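Side-chain contacts in A putative transcriptional regulator (Rhodococcus sp., PDB 2HKU), which probably binds cis-regulatory DNA and regulates transcription as a two-subunit, all-helical member of the TetR family: residues F26-E31 with T43-A48; S62-F67 with M118-R123; L76-R81 with G101-P106; R148-T153 with A199-P204; F173-Q178 with F186-E191. One frame throughout, in Å; residues are numbered along the deposited sequence.

Interaction 1 (F26-E31 with T43-A48)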
# COMPACT_ATOMS: atom_id res chain seq x y z
N PHE A 26 -6.94 -7.29 24.25
CA PHE A 26 -6.08 -6.56 23.34
C PHE A 26 -4.91 -7.38 22.92
O PHE A 26 -4.61 -7.49 21.74
CB PHE A 26 -5.70 -5.20 23.90
CG PHE A 26 -5.34 -4.18 22.81
CD1 PHE A 26 -6.34 -3.44 22.20
CD2 PHE A 26 -4.02 -3.98 22.40
CE1 PHE A 26 -6.03 -2.51 21.21
CE2 PHE A 26 -3.72 -3.03 21.41
CZ PHE A 26 -4.70 -2.31 20.85
N THR A 27 -4.24 -8.01 23.89
CA THR A 27 -3.11 -8.89 23.61
C THR A 27 -3.48 -10.10 22.77
O THR A 27 -2.77 -10.43 21.86
CB THR A 27 -2.42 -9.34 24.98
OG1 THR A 27 -1.89 -8.15 25.60
CG2 THR A 27 -1.29 -10.33 24.76
N ALA A 28 -4.57 -10.80 23.09
CA ALA A 28 -4.92 -12.00 22.40
C ALA A 28 -5.25 -11.56 20.96
O ALA A 28 -4.76 -12.13 20.01
CB ALA A 28 -6.11 -12.62 23.03
N ALA A 29 -6.06 -10.51 20.87
CA ALA A 29 -6.46 -9.93 19.55
C ALA A 29 -5.27 -9.59 18.75
O ALA A 29 -5.19 -9.96 17.57
CB ALA A 29 -7.32 -8.72 19.73
N THR A 30 -4.31 -8.91 19.35
CA THR A 30 -3.13 -8.54 18.66
C THR A 30 -2.41 -9.77 18.11
O THR A 30 -2.06 -9.81 16.97
CB THR A 30 -2.18 -7.69 19.54
OG1 THR A 30 -2.79 -6.50 19.97
CG2 THR A 30 -0.94 -7.36 18.85
N GLU A 31 -2.18 -10.78 18.91
CA GLU A 31 -1.44 -11.94 18.39
C GLU A 31 -2.15 -12.61 17.23
O GLU A 31 -1.54 -12.98 16.24
CB GLU A 31 -1.22 -13.02 19.48
CG GLU A 31 0.02 -13.90 19.06
CD GLU A 31 0.26 -15.17 19.91
OE1 GLU A 31 -0.46 -15.34 20.96
OE2 GLU A 31 1.14 -16.00 19.51
N THR A 43 -14.71 -15.50 19.31
CA THR A 43 -14.71 -16.60 20.34
C THR A 43 -13.31 -17.17 20.64
O THR A 43 -12.99 -17.61 21.76
CB THR A 43 -15.67 -17.80 19.95
OG1 THR A 43 -15.36 -18.31 18.63
CG2 THR A 43 -17.18 -17.38 20.00
N GLN A 44 -12.48 -17.17 19.62
CA GLN A 44 -11.11 -17.62 19.73
C GLN A 44 -10.25 -16.61 20.43
O GLN A 44 -9.32 -16.99 21.12
CB GLN A 44 -10.59 -17.73 18.34
CG GLN A 44 -9.69 -18.85 18.12
CD GLN A 44 -9.31 -18.92 16.67
OE1 GLN A 44 -8.29 -18.41 16.27
NE2 GLN A 44 -10.15 -19.56 15.88
N ILE A 45 -10.51 -15.30 20.19
CA ILE A 45 -9.86 -14.21 20.93
C ILE A 45 -10.28 -14.27 22.41
O ILE A 45 -9.45 -14.14 23.28
CB ILE A 45 -10.12 -12.79 20.29
CG1 ILE A 45 -9.29 -12.64 19.00
CG2 ILE A 45 -9.81 -11.67 21.25
CD1 ILE A 45 -9.82 -11.56 17.98
N CYS A 46 -11.57 -14.45 22.65
CA CYS A 46 -12.13 -14.55 23.98
C CYS A 46 -11.61 -15.78 24.71
O CYS A 46 -11.27 -15.70 25.90
CB CYS A 46 -13.65 -14.57 23.92
SG CYS A 46 -14.35 -12.98 23.44
N ALA A 47 -11.54 -16.92 24.00
CA ALA A 47 -10.96 -18.17 24.58
C ALA A 47 -9.49 -17.93 24.97
O ALA A 47 -9.10 -18.20 26.12
CB ALA A 47 -11.12 -19.40 23.61
N ALA A 48 -8.72 -17.33 24.05
CA ALA A 48 -7.37 -16.91 24.29
C ALA A 48 -7.26 -15.95 25.48
O ALA A 48 -6.32 -16.04 26.27
CB ALA A 48 -6.75 -16.29 23.05
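Ile-45 reaches from helix 42-49 onto Ala-28 and Ala-29 of helix 21-36, at the point where the two backbones come nearest; the CA atoms of Ala-28 and Ile-45 are 5.6 Å apart. Followed outward, the isoleucine meets the alanines atom by atom. Its CB carries CG2 anti to the backbone N, which lays this methyl against the first helix: Ile-45 CG2 is 3.9 Å from Ala-29 N, 4.1 Å from Ala-29 CB and 4.2 Å from Ala-28 CB. CG1, on the other branch, runs past Ala-29 CA, and CD1 at its tip continues along the same residue to its CA and CB. Ala-28 CB rests against both the carbonyl O of Ile-45 and Ala-48 CB, each 3.7 Å from it. Small residues on the first helix let the axes pass 8.5 Å apart at 127°, with methyl groups packed on one another and on the backbone in between. With an alanine at Ile-45, both branches over Ala-29 would be gone, which would probably open a gap between the helices and leave the second one less firmly seated. Helix 42-49 belongs to the predicted helix-turn-helix. Ile-45 also rests on Leu-25, Leu-32 and Phe-33 of helix 21-36, Cys-46 of helix 42-49 packs on Val-56 of helix 53-60, and Ala-29 touches Val-70 of helix 63-87, so the contact lies within the helical bundle of the DNA-binding domain.

Interaction 2 (S62-F67 with M118-R123)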
# COMPACT_ATOMS: atom_id res chain seq x y z
N SER A 62 -17.61 -3.55 19.24
CA SER A 62 -17.70 -4.39 18.06
C SER A 62 -16.34 -5.02 17.73
O SER A 62 -15.29 -4.49 18.14
CB SER A 62 -18.20 -3.59 16.84
OG SER A 62 -17.17 -2.78 16.28
N LYS A 63 -16.39 -6.10 16.95
CA LYS A 63 -15.18 -6.76 16.48
C LYS A 63 -14.33 -5.79 15.62
O LYS A 63 -13.12 -5.79 15.74
CB LYS A 63 -15.54 -8.02 15.68
CG LYS A 63 -14.39 -8.99 15.54
CD LYS A 63 -14.75 -10.09 14.57
CE LYS A 63 -13.48 -10.70 13.95
NZ LYS A 63 -13.79 -11.89 13.08
N GLU A 64 -14.99 -5.02 14.75
CA GLU A 64 -14.34 -4.17 13.75
C GLU A 64 -13.55 -3.10 14.49
O GLU A 64 -12.42 -2.78 14.16
CB GLU A 64 -15.41 -3.51 12.84
CG GLU A 64 -16.07 -4.49 11.86
CD GLU A 64 -17.00 -5.54 12.54
OE1 GLU A 64 -17.84 -5.13 13.38
OE2 GLU A 64 -16.90 -6.77 12.26
N ARG A 65 -14.15 -2.59 15.56
CA ARG A 65 -13.47 -1.64 16.34
C ARG A 65 -12.25 -2.20 17.11
O ARG A 65 -11.20 -1.56 17.14
CB ARG A 65 -14.39 -0.97 17.32
CG ARG A 65 -13.61 -0.03 18.19
CD ARG A 65 -14.60 0.95 18.80
NE ARG A 65 -14.45 2.31 18.30
CZ ARG A 65 -13.63 3.22 18.82
NH1 ARG A 65 -13.59 4.43 18.30
NH2 ARG A 65 -12.85 2.91 19.86
N LEU A 66 -12.40 -3.36 17.74
CA LEU A 66 -11.18 -4.10 18.23
C LEU A 66 -10.07 -4.26 17.15
O LEU A 66 -8.93 -3.95 17.43
CB LEU A 66 -11.52 -5.45 18.86
CG LEU A 66 -10.41 -6.33 19.51
CD1 LEU A 66 -9.60 -5.64 20.56
CD2 LEU A 66 -11.02 -7.60 20.07
N PHE A 67 -10.45 -4.69 15.93
CA PHE A 67 -9.52 -4.92 14.86
C PHE A 67 -8.81 -3.60 14.50
O PHE A 67 -7.58 -3.58 14.40
CB PHE A 67 -10.24 -5.39 13.58
CG PHE A 67 -9.27 -5.72 12.47
CD1 PHE A 67 -8.50 -6.89 12.55
CD2 PHE A 67 -9.04 -4.85 11.47
CE1 PHE A 67 -7.59 -7.23 11.59
CE2 PHE A 67 -8.16 -5.17 10.45
CZ PHE A 67 -7.43 -6.32 10.48
N MSE A 118 -6.98 0.06 6.96
CA MSE A 118 -7.33 1.25 6.17
C MSE A 118 -8.30 0.90 5.01
O MSE A 118 -9.09 1.76 4.55
CB MSE A 118 -6.09 1.88 5.51
CG MSE A 118 -5.14 2.62 6.47
SE MSE A 118 -3.75 3.63 5.66
CE MSE A 118 -2.29 2.27 5.56
N LEU A 119 -8.12 -0.29 4.48
CA LEU A 119 -8.97 -0.79 3.42
C LEU A 119 -10.38 -1.15 3.89
O LEU A 119 -11.34 -1.15 3.06
CB LEU A 119 -8.33 -1.96 2.71
CG LEU A 119 -7.15 -1.63 1.85
CD1 LEU A 119 -6.48 -2.94 1.45
CD2 LEU A 119 -7.49 -0.76 0.65
N MSE A 120 -10.54 -1.54 5.15
CA MSE A 120 -11.87 -1.98 5.58
C MSE A 120 -12.72 -0.92 6.24
O MSE A 120 -13.87 -1.20 6.58
CB MSE A 120 -11.93 -3.31 6.36
CG MSE A 120 -11.03 -3.51 7.58
SE MSE A 120 -11.43 -2.48 9.17
CE MSE A 120 -12.64 -3.81 9.96
N THR A 121 -12.14 0.27 6.42
CA THR A 121 -12.86 1.37 7.03
C THR A 121 -13.27 2.33 5.93
O THR A 121 -12.50 3.21 5.50
CB THR A 121 -12.00 2.13 8.06
OG1 THR A 121 -10.93 2.79 7.38
CG2 THR A 121 -11.44 1.16 9.12
N GLY A 122 -14.48 2.10 5.42
CA GLY A 122 -15.00 2.92 4.31
C GLY A 122 -15.27 4.30 4.88
O GLY A 122 -14.44 5.24 4.74
N ARG A 123 -16.41 4.39 5.56
CA ARG A 123 -16.94 5.68 6.01
C ARG A 123 -17.49 5.73 7.42
O ARG A 123 -18.03 6.77 7.82
CB ARG A 123 -17.93 6.25 4.97
CG ARG A 123 -18.26 5.28 3.89
CD ARG A 123 -18.24 5.91 2.50
NE ARG A 123 -18.01 4.87 1.48
CZ ARG A 123 -18.94 4.03 0.99
NH1 ARG A 123 -20.21 4.10 1.40
NH2 ARG A 123 -18.59 3.12 0.07
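A Met-aromatic contact between Met-120, present as selenomethionine, and Phe-67 joins the start of helix 63-87, in the TetR-type DNA-binding region, to the C-terminal end of helix 108-120 in the C-terminal repressor family region. The selenium of Met-120 lies 5.3 Å from the centroid of the Phe-67 ring and 71° off its normal, an oblique approach. The apolar contacts centre on the terminal methyl: Met-120 CE reaches Phe-67 CD2 at 4.0 Å and, equally near, the aliphatic CB and CG of Glu-64. Two bends make this possible, at chi2 and chi3, folding the Met-120 chain so that it passes across the glutamate at about a right angle. Glu-64 is itself bent at chi2, which carries the carboxylate away while its methylenes stay against the methyl.

Around the pair, Phe-67 meets Phe-33 edge-to-face and packs on Leu-113 and Ala-117, while Met-120 touches Val-68 and Glu-38. Leu-119, beside it, packs on Leu-119 of the second subunit. A capping bond within 62-67 fixes the helix start: Ser-62 is the N-cap, and Ser-62 OG accepts from Arg-65 N at 3.1 Å, with an N-H...O angle of 160°.

Interaction 3 (L76-R81 with G101-P106)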
# COMPACT_ATOMS: atom_id res chain seq x y z
N LEU A 76 1.83 1.76 15.11
CA LEU A 76 2.49 2.76 15.95
C LEU A 76 3.67 2.16 16.73
O LEU A 76 4.74 2.76 16.82
CB LEU A 76 1.45 3.32 16.96
CG LEU A 76 0.48 4.27 16.22
CD1 LEU A 76 -0.57 4.81 17.16
CD2 LEU A 76 1.25 5.37 15.73
N ARG A 77 3.41 1.00 17.28
CA ARG A 77 4.46 0.31 18.04
C ARG A 77 5.58 -0.12 17.11
O ARG A 77 6.80 0.11 17.37
CB ARG A 77 3.82 -0.82 18.85
CG ARG A 77 2.92 -0.26 20.01
CD ARG A 77 2.73 -1.31 21.12
NE ARG A 77 2.23 -0.69 22.39
CZ ARG A 77 0.94 -0.56 22.73
NH1 ARG A 77 -0.02 -0.99 21.93
NH2 ARG A 77 0.62 0.01 23.88
N ALA A 78 5.22 -0.75 15.98
CA ALA A 78 6.24 -0.97 14.88
C ALA A 78 7.02 0.22 14.44
O ALA A 78 8.23 0.15 14.28
CB ALA A 78 5.59 -1.63 13.64
N GLY A 79 6.40 1.36 14.20
CA GLY A 79 7.13 2.55 13.86
C GLY A 79 8.07 3.00 15.00
O GLY A 79 9.21 3.40 14.75
N LYS A 80 7.62 2.97 16.25
CA LYS A 80 8.52 3.36 17.37
C LYS A 80 9.70 2.39 17.54
O LYS A 80 10.83 2.82 17.77
CB LYS A 80 7.73 3.48 18.69
CG LYS A 80 8.58 4.11 19.80
CD LYS A 80 7.94 3.83 21.15
CE LYS A 80 8.60 4.73 22.25
NZ LYS A 80 9.93 4.10 22.66
N ARG A 81 9.43 1.09 17.42
CA ARG A 81 10.49 0.07 17.47
C ARG A 81 11.55 0.28 16.41
O ARG A 81 12.77 0.23 16.73
CB ARG A 81 9.88 -1.34 17.44
CG ARG A 81 10.84 -2.50 17.18
CD ARG A 81 11.88 -2.68 18.34
NE ARG A 81 11.25 -2.55 19.65
CZ ARG A 81 11.87 -2.12 20.77
NH1 ARG A 81 13.15 -1.73 20.75
NH2 ARG A 81 11.18 -2.05 21.90
N GLY A 101 14.94 -1.55 7.49
CA GLY A 101 14.95 -2.98 7.80
C GLY A 101 14.01 -3.43 8.86
O GLY A 101 13.49 -4.53 8.78
N SER A 102 13.77 -2.62 9.90
CA SER A 102 12.77 -2.99 10.94
C SER A 102 11.33 -3.00 10.43
O SER A 102 10.56 -3.97 10.60
CB SER A 102 12.81 -1.99 12.13
OG SER A 102 12.05 -2.50 13.23
N LEU A 103 10.95 -1.88 9.82
CA LEU A 103 9.57 -1.78 9.26
C LEU A 103 9.33 -2.85 8.18
O LEU A 103 8.30 -3.40 8.16
CB LEU A 103 9.33 -0.37 8.68
CG LEU A 103 9.30 0.72 9.75
CD1 LEU A 103 9.22 1.99 9.01
CD2 LEU A 103 8.12 0.48 10.80
N LEU A 104 10.30 -3.14 7.31
CA LEU A 104 10.08 -4.07 6.19
C LEU A 104 10.24 -5.49 6.60
O LEU A 104 9.71 -6.41 5.95
CB LEU A 104 10.96 -3.74 4.98
CG LEU A 104 10.66 -2.36 4.38
CD1 LEU A 104 11.53 -1.99 3.18
CD2 LEU A 104 9.18 -2.26 3.98
N GLY A 105 10.95 -5.71 7.71
CA GLY A 105 11.12 -7.06 8.19
C GLY A 105 10.31 -7.44 9.39
O GLY A 105 9.16 -7.86 9.26
N PRO A 106 10.88 -7.31 10.63
CA PRO A 106 10.00 -7.72 11.68
C PRO A 106 8.71 -6.87 11.87
O PRO A 106 7.78 -7.35 12.45
CB PRO A 106 10.89 -7.65 12.96
CG PRO A 106 11.97 -6.78 12.61
CD PRO A 106 12.19 -6.83 11.13
O HOH W 1 9.06 -2.44 13.40
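The contact belongs to the long connecting helix 63-87, where Ala-78 and Gly-79 take the methyl of Leu-103 from helix 92-104. Leu-103 CD2 comes within 3.5 Å of Ala-78 O and lies 3.8 Å from Gly-79 CA, with Ala-78 CB slightly farther off at 4.3 Å. A single branch of the leucine thus does the touching, and it meets mostly backbone: the carbonyl of Ala-78 and the bare CA of Gly-79, with the alanine methyl beside them. Its CG stands anti to the carbonyl carbon and beside the backbone N (chi1 -67°), a setting from which CD2 extends to the facing helix. In the TetR fold the first three helices form the DNA-binding domain and the fourth links it to the ligand-binding and dimerisation domain; here helix 63-87 fills that linking place, and Leu-103 packs further on Ala-82 of the same helix and on Phe-168 and Trp-169 of helix 161-181. Next to the apolar patch lies a polar bridge. One water donates to Ala-78 O at 2.9 Å and is hydrogen-bonded to Ser-102 OG at 3.0 Å, so the carbonyl O that the leucine methyl abuts is also engaged by solvent. Ser-102 OG stands 4.1 Å from Arg-81 CG, a methylene of a chain bent at chi2 and chi3. The guanidinium group turns instead to its own helix, where Arg-81 NH1 forms a salt bridge with Asp-85.

Interaction 4 (R148-T153 with A199-P204)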
# COMPACT_ATOMS: atom_id res chain seq x y z
N ARG A 148 14.43 14.49 10.05
CA ARG A 148 15.30 15.33 10.88
C ARG A 148 16.71 14.74 11.03
O ARG A 148 17.67 15.50 10.90
CB ARG A 148 14.69 15.51 12.26
CG ARG A 148 15.33 16.62 13.13
CD ARG A 148 14.50 16.61 14.40
NE ARG A 148 14.84 17.63 15.39
CZ ARG A 148 14.36 17.63 16.63
NH1 ARG A 148 13.54 16.66 17.06
NH2 ARG A 148 14.73 18.60 17.45
N THR A 149 16.83 13.45 11.38
CA THR A 149 18.13 12.73 11.37
C THR A 149 18.94 13.04 10.04
O THR A 149 20.10 13.50 10.09
CB THR A 149 17.96 11.24 11.67
OG1 THR A 149 17.45 11.07 12.99
CG2 THR A 149 19.31 10.50 11.65
N LEU A 150 18.28 12.92 8.89
CA LEU A 150 18.84 13.29 7.61
C LEU A 150 19.16 14.76 7.43
O LEU A 150 20.21 15.10 6.88
CB LEU A 150 17.90 12.86 6.45
CG LEU A 150 17.57 11.38 6.23
CD1 LEU A 150 16.74 11.23 4.87
CD2 LEU A 150 18.81 10.51 6.22
N MSE A 151 18.22 15.65 7.76
CA MSE A 151 18.48 17.05 7.49
C MSE A 151 19.64 17.63 8.32
O MSE A 151 20.30 18.55 7.86
CB MSE A 151 17.26 17.93 7.70
CG MSE A 151 16.16 17.73 6.67
SE MSE A 151 14.54 18.51 7.49
CE MSE A 151 14.98 20.42 7.19
N ARG A 152 19.83 17.10 9.53
CA ARG A 152 20.73 17.71 10.50
C ARG A 152 22.10 17.17 10.15
O ARG A 152 23.10 17.84 10.40
CB ARG A 152 20.36 17.44 11.98
CG ARG A 152 20.59 16.03 12.51
CD ARG A 152 20.58 16.01 14.03
NE ARG A 152 20.41 14.64 14.55
CZ ARG A 152 21.39 13.80 14.87
NH1 ARG A 152 22.68 14.15 14.72
NH2 ARG A 152 21.09 12.59 15.35
N THR A 153 22.14 15.96 9.57
CA THR A 153 23.41 15.41 9.08
C THR A 153 23.80 15.82 7.66
O THR A 153 24.84 15.37 7.20
CB THR A 153 23.61 13.91 9.34
OG1 THR A 153 22.68 13.15 8.57
CG2 THR A 153 23.40 13.60 10.79
N ALA A 199 16.85 4.27 -2.85
CA ALA A 199 16.70 5.03 -4.08
C ALA A 199 15.76 6.19 -3.96
O ALA A 199 15.97 7.23 -4.62
CB ALA A 199 16.28 4.11 -5.25
N ASN A 200 14.70 6.05 -3.13
CA ASN A 200 13.77 7.19 -2.92
C ASN A 200 14.46 8.35 -2.18
O ASN A 200 14.17 9.48 -2.43
CB ASN A 200 12.54 6.76 -2.08
CG ASN A 200 11.56 5.85 -2.83
OD1 ASN A 200 10.66 5.25 -2.22
ND2 ASN A 200 11.73 5.74 -4.10
N LEU A 201 15.32 8.03 -1.20
CA LEU A 201 15.95 9.04 -0.32
C LEU A 201 17.21 9.62 -0.97
O LEU A 201 17.52 10.79 -0.72
CB LEU A 201 16.29 8.40 1.01
CG LEU A 201 15.05 7.97 1.83
CD1 LEU A 201 15.43 7.16 3.03
CD2 LEU A 201 14.30 9.25 2.22
N GLN A 202 17.90 8.80 -1.78
CA GLN A 202 19.17 9.14 -2.48
C GLN A 202 20.10 9.96 -1.53
O GLN A 202 20.24 11.15 -1.68
CB GLN A 202 18.83 9.89 -3.77
CG GLN A 202 19.78 9.62 -4.93
CD GLN A 202 19.89 8.11 -5.27
OE1 GLN A 202 20.89 7.47 -4.91
NE2 GLN A 202 18.87 7.55 -5.95
N ILE A 203 20.61 9.30 -0.50
CA ILE A 203 21.31 9.93 0.60
C ILE A 203 22.79 9.89 0.17
O ILE A 203 23.32 8.78 -0.00
CB ILE A 203 21.24 9.07 1.89
CG1 ILE A 203 19.81 8.83 2.35
CG2 ILE A 203 22.08 9.73 3.05
CD1 ILE A 203 19.73 7.95 3.57
N PRO A 204 23.42 11.09 -0.00
CA PRO A 204 24.87 11.17 -0.31
C PRO A 204 25.74 10.32 0.58
O PRO A 204 25.50 10.19 1.81
CB PRO A 204 25.18 12.66 -0.16
CG PRO A 204 23.87 13.38 -0.57
CD PRO A 204 22.78 12.43 0.02
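Leu-150 projects from the last turns of helix 125-152 with its two methyls divided between two partners: Leu-150 CD1 meets Leu-201 CD2 at 4.1 Å, and Leu-150 CD2 meets Ile-203 CD1 at 3.8 Å. The contact joins this helix to the end of helix 190-201 and the chain after it, in the all-helical C-terminal region of this TetR-family protein. The leucine side chain crosses each partner at about a right angle, so methyl ends meet without lengthwise alignment. Leu-201 still lies in helix 190-201, whereas Ile-203 comes after the chain has left it at Gln-202, whose positive phi (40°) turns the backbone. In Ile-203, CG1 is anti to the carbonyl carbon (chi1 -60°) and CD1 extends it outward, and this longer branch is the one that touches Leu-150. Thr-96 of helix 92-104 packs on Leu-150, Leu-201 and Ile-203 alike, and Trp-155 of the following loop adds a further contact to Leu-150.

Polar bonding stays to the side of this apolar cluster. At the end of helix 125-152, Thr-149 O accepts from both Thr-153 N and Thr-153 OG1, which arrive from opposite faces of the carbonyl plane. Leu-201 O bonds to Trp-155 NE1 and Ile-203 O to Arg-208 NH1, providing backbone oxygens near the turn with partners. Cohesion between the segments therefore probably rests on the close fit of buried methyl groups.

Interaction 5 (F173-Q178 with F186-E191). With EDO (1,2-ethanediol), chain C; EDO (1,2-ethanediol), chain F.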
# COMPACT_ATOMS: atom_id res chain seq x y z
N PHE A 173 4.20 1.44 3.00
CA PHE A 173 2.90 0.75 2.78
C PHE A 173 2.89 -0.07 1.50
O PHE A 173 2.59 -1.28 1.52
CB PHE A 173 1.73 1.76 2.78
CG PHE A 173 1.56 2.53 4.09
CD1 PHE A 173 1.83 1.92 5.31
CD2 PHE A 173 1.13 3.84 4.07
CE1 PHE A 173 1.65 2.70 6.53
CE2 PHE A 173 0.93 4.62 5.23
CZ PHE A 173 1.20 4.08 6.41
N GLY A 174 3.28 0.56 0.41
CA GLY A 174 3.28 -0.13 -0.96
C GLY A 174 4.32 -1.25 -1.05
O GLY A 174 4.10 -2.30 -1.70
N LEU A 175 5.48 -1.06 -0.41
CA LEU A 175 6.48 -2.15 -0.35
C LEU A 175 6.03 -3.32 0.52
O LEU A 175 6.19 -4.49 0.12
CB LEU A 175 7.87 -1.68 0.13
CG LEU A 175 8.48 -0.69 -0.79
CD1 LEU A 175 9.54 0.31 -0.19
CD2 LEU A 175 9.00 -1.42 -2.00
N VAL A 176 5.47 -3.05 1.67
CA VAL A 176 4.92 -4.12 2.53
C VAL A 176 3.83 -4.89 1.82
O VAL A 176 3.79 -6.09 1.91
CB VAL A 176 4.37 -3.64 3.92
CG1 VAL A 176 3.56 -4.75 4.65
CG2 VAL A 176 5.55 -3.20 4.81
N ILE A 177 2.91 -4.19 1.17
CA ILE A 177 1.82 -4.87 0.52
C ILE A 177 2.33 -5.82 -0.60
O ILE A 177 1.93 -6.98 -0.67
CB ILE A 177 0.82 -3.82 -0.10
CG1 ILE A 177 0.07 -3.14 1.07
CG2 ILE A 177 -0.18 -4.60 -0.92
CD1 ILE A 177 -0.57 -1.74 0.74
N GLN A 178 3.18 -5.33 -1.46
CA GLN A 178 3.65 -6.10 -2.61
C GLN A 178 4.61 -7.18 -2.21
O GLN A 178 4.71 -8.24 -2.84
CB GLN A 178 4.40 -5.20 -3.52
CG GLN A 178 3.36 -4.25 -4.26
CD GLN A 178 4.03 -3.32 -5.13
OE1 GLN A 178 4.03 -3.47 -6.39
NE2 GLN A 178 4.60 -2.28 -4.54
N PHE A 186 9.75 -11.68 -7.05
CA PHE A 186 9.34 -10.91 -8.21
C PHE A 186 9.69 -9.45 -8.01
O PHE A 186 8.89 -8.55 -8.31
CB PHE A 186 7.84 -11.15 -8.51
CG PHE A 186 7.49 -12.62 -8.63
CD1 PHE A 186 7.52 -13.25 -9.87
CD2 PHE A 186 7.18 -13.39 -7.50
CE1 PHE A 186 7.28 -14.63 -9.99
CE2 PHE A 186 6.90 -14.76 -7.62
CZ PHE A 186 6.95 -15.36 -8.89
N GLY A 187 10.92 -9.21 -7.56
CA GLY A 187 11.41 -7.81 -7.39
C GLY A 187 11.12 -7.22 -5.98
O GLY A 187 11.57 -6.14 -5.68
N TYR A 188 10.38 -7.93 -5.13
CA TYR A 188 10.05 -7.39 -3.81
C TYR A 188 10.53 -8.31 -2.72
O TYR A 188 9.78 -8.56 -1.77
CB TYR A 188 8.54 -7.05 -3.65
CG TYR A 188 8.14 -5.79 -4.44
CD1 TYR A 188 8.43 -4.54 -3.96
CD2 TYR A 188 7.55 -5.89 -5.71
CE1 TYR A 188 8.12 -3.32 -4.72
CE2 TYR A 188 7.19 -4.68 -6.46
CZ TYR A 188 7.48 -3.41 -5.94
OH TYR A 188 7.12 -2.23 -6.66
N SER A 189 11.74 -8.87 -2.86
CA SER A 189 12.40 -9.46 -1.68
C SER A 189 12.72 -8.38 -0.63
O SER A 189 12.76 -7.15 -0.94
CB SER A 189 13.72 -10.19 -2.09
OG SER A 189 14.65 -9.22 -2.56
N LEU A 190 13.08 -8.84 0.59
CA LEU A 190 13.42 -7.87 1.62
C LEU A 190 14.51 -6.91 1.16
O LEU A 190 14.38 -5.74 1.29
CB LEU A 190 13.77 -8.56 2.92
CG LEU A 190 14.35 -7.63 4.00
CD1 LEU A 190 13.36 -6.48 4.43
CD2 LEU A 190 14.93 -8.46 5.25
N GLU A 191 15.59 -7.44 0.58
CA GLU A 191 16.69 -6.63 0.10
C GLU A 191 16.27 -5.64 -0.99
O GLU A 191 16.66 -4.48 -1.01
CB GLU A 191 17.83 -7.58 -0.39
CG GLU A 191 19.14 -6.90 -0.70
CD GLU A 191 20.39 -7.85 -0.58
OE1 GLU A 191 20.27 -9.13 -0.69
OE2 GLU A 191 21.51 -7.27 -0.40
C1 EDO C . 8.70 -6.03 -10.99
O1 EDO C . 8.20 -7.02 -11.91
C2 EDO C . 7.92 -6.19 -9.68
O2 EDO C . 6.87 -7.15 -9.81
C1 EDO F . 19.81 -0.17 -0.86
O1 EDO F . 20.58 0.01 -2.11
C2 EDO F . 19.98 -1.46 -0.03
O2 EDO F . 19.46 -2.66 -0.65
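The chain leaves helix 161-181, turns back and comes closest at Gln-178 and Tyr-188, whose CA atoms are 6.6 Å apart, just before helix 190-201 begins with Ser-189 as its N-cap. Tyr-188 then lays its ring against helix 161-181. Gln-178 CB sits over the centre of one face, 3.9 Å from the Tyr-188 ring centroid and 11° off the normal, a CH-pi contact. Leu-175 comes from another direction: its CD2 lies at the ring edge, near the ring plane, only 3.4 Å from Tyr-188 CE1.

Beyond CG the Gln-178 chain is extended and carries the amide toward the phenol end, its plane turned 42° from that of the ring. A bond within the helix steadies this amide: Gln-178 NE2 donates to Gly-174 O at 2.9 Å, nearly straight at 164°, with the acceptor in the amide plane. NE2 comes from above the Gly-174 carbonyl plane, on the face opposite that used by Gln-178 N. Tyr-188 OH has its main polar partner across the dimer, NE2 of His-139 of the second subunit. With a leucine in place of Tyr-188, that histidine would probably lose this hydrogen bond, and Gln-178 CB would lose the aromatic face beneath it.

An ethanediol, probably from the crystallisation liquor, places C2 3.6 Å from Tyr-188 CE2. Gly-187 O also reaches Lys-166 of the second subunit, so this connection between two helices forms part of the subunit interface, consistent with the helical dimerisation region of TetR-family regulators.

How the interactions relate
From the N terminus, interaction 1 closes a short loop inside the predicted DNA-binding domain, and its Phe-26 and Ala-29 pack on Leu-66 from interaction 2. Interaction 2 closes a longer loop, from the start of helix 63-87 to the end of helix 108-120, and interaction 3 is nested within it, using the same first helix farther along. Interaction 4 follows in series, joining helix 125-152 to the end of helix 190-201 and the chain just after it, and encloses interaction 5. Packing of Met-118 on Phe-173 connects interactions 2 and 5, while Leu-104 links interaction 3 to 5. Interactions 1 and 4 stand at opposite ends, their centres about 40 Å apart; 2, 4 and 5 all touch the second subunit.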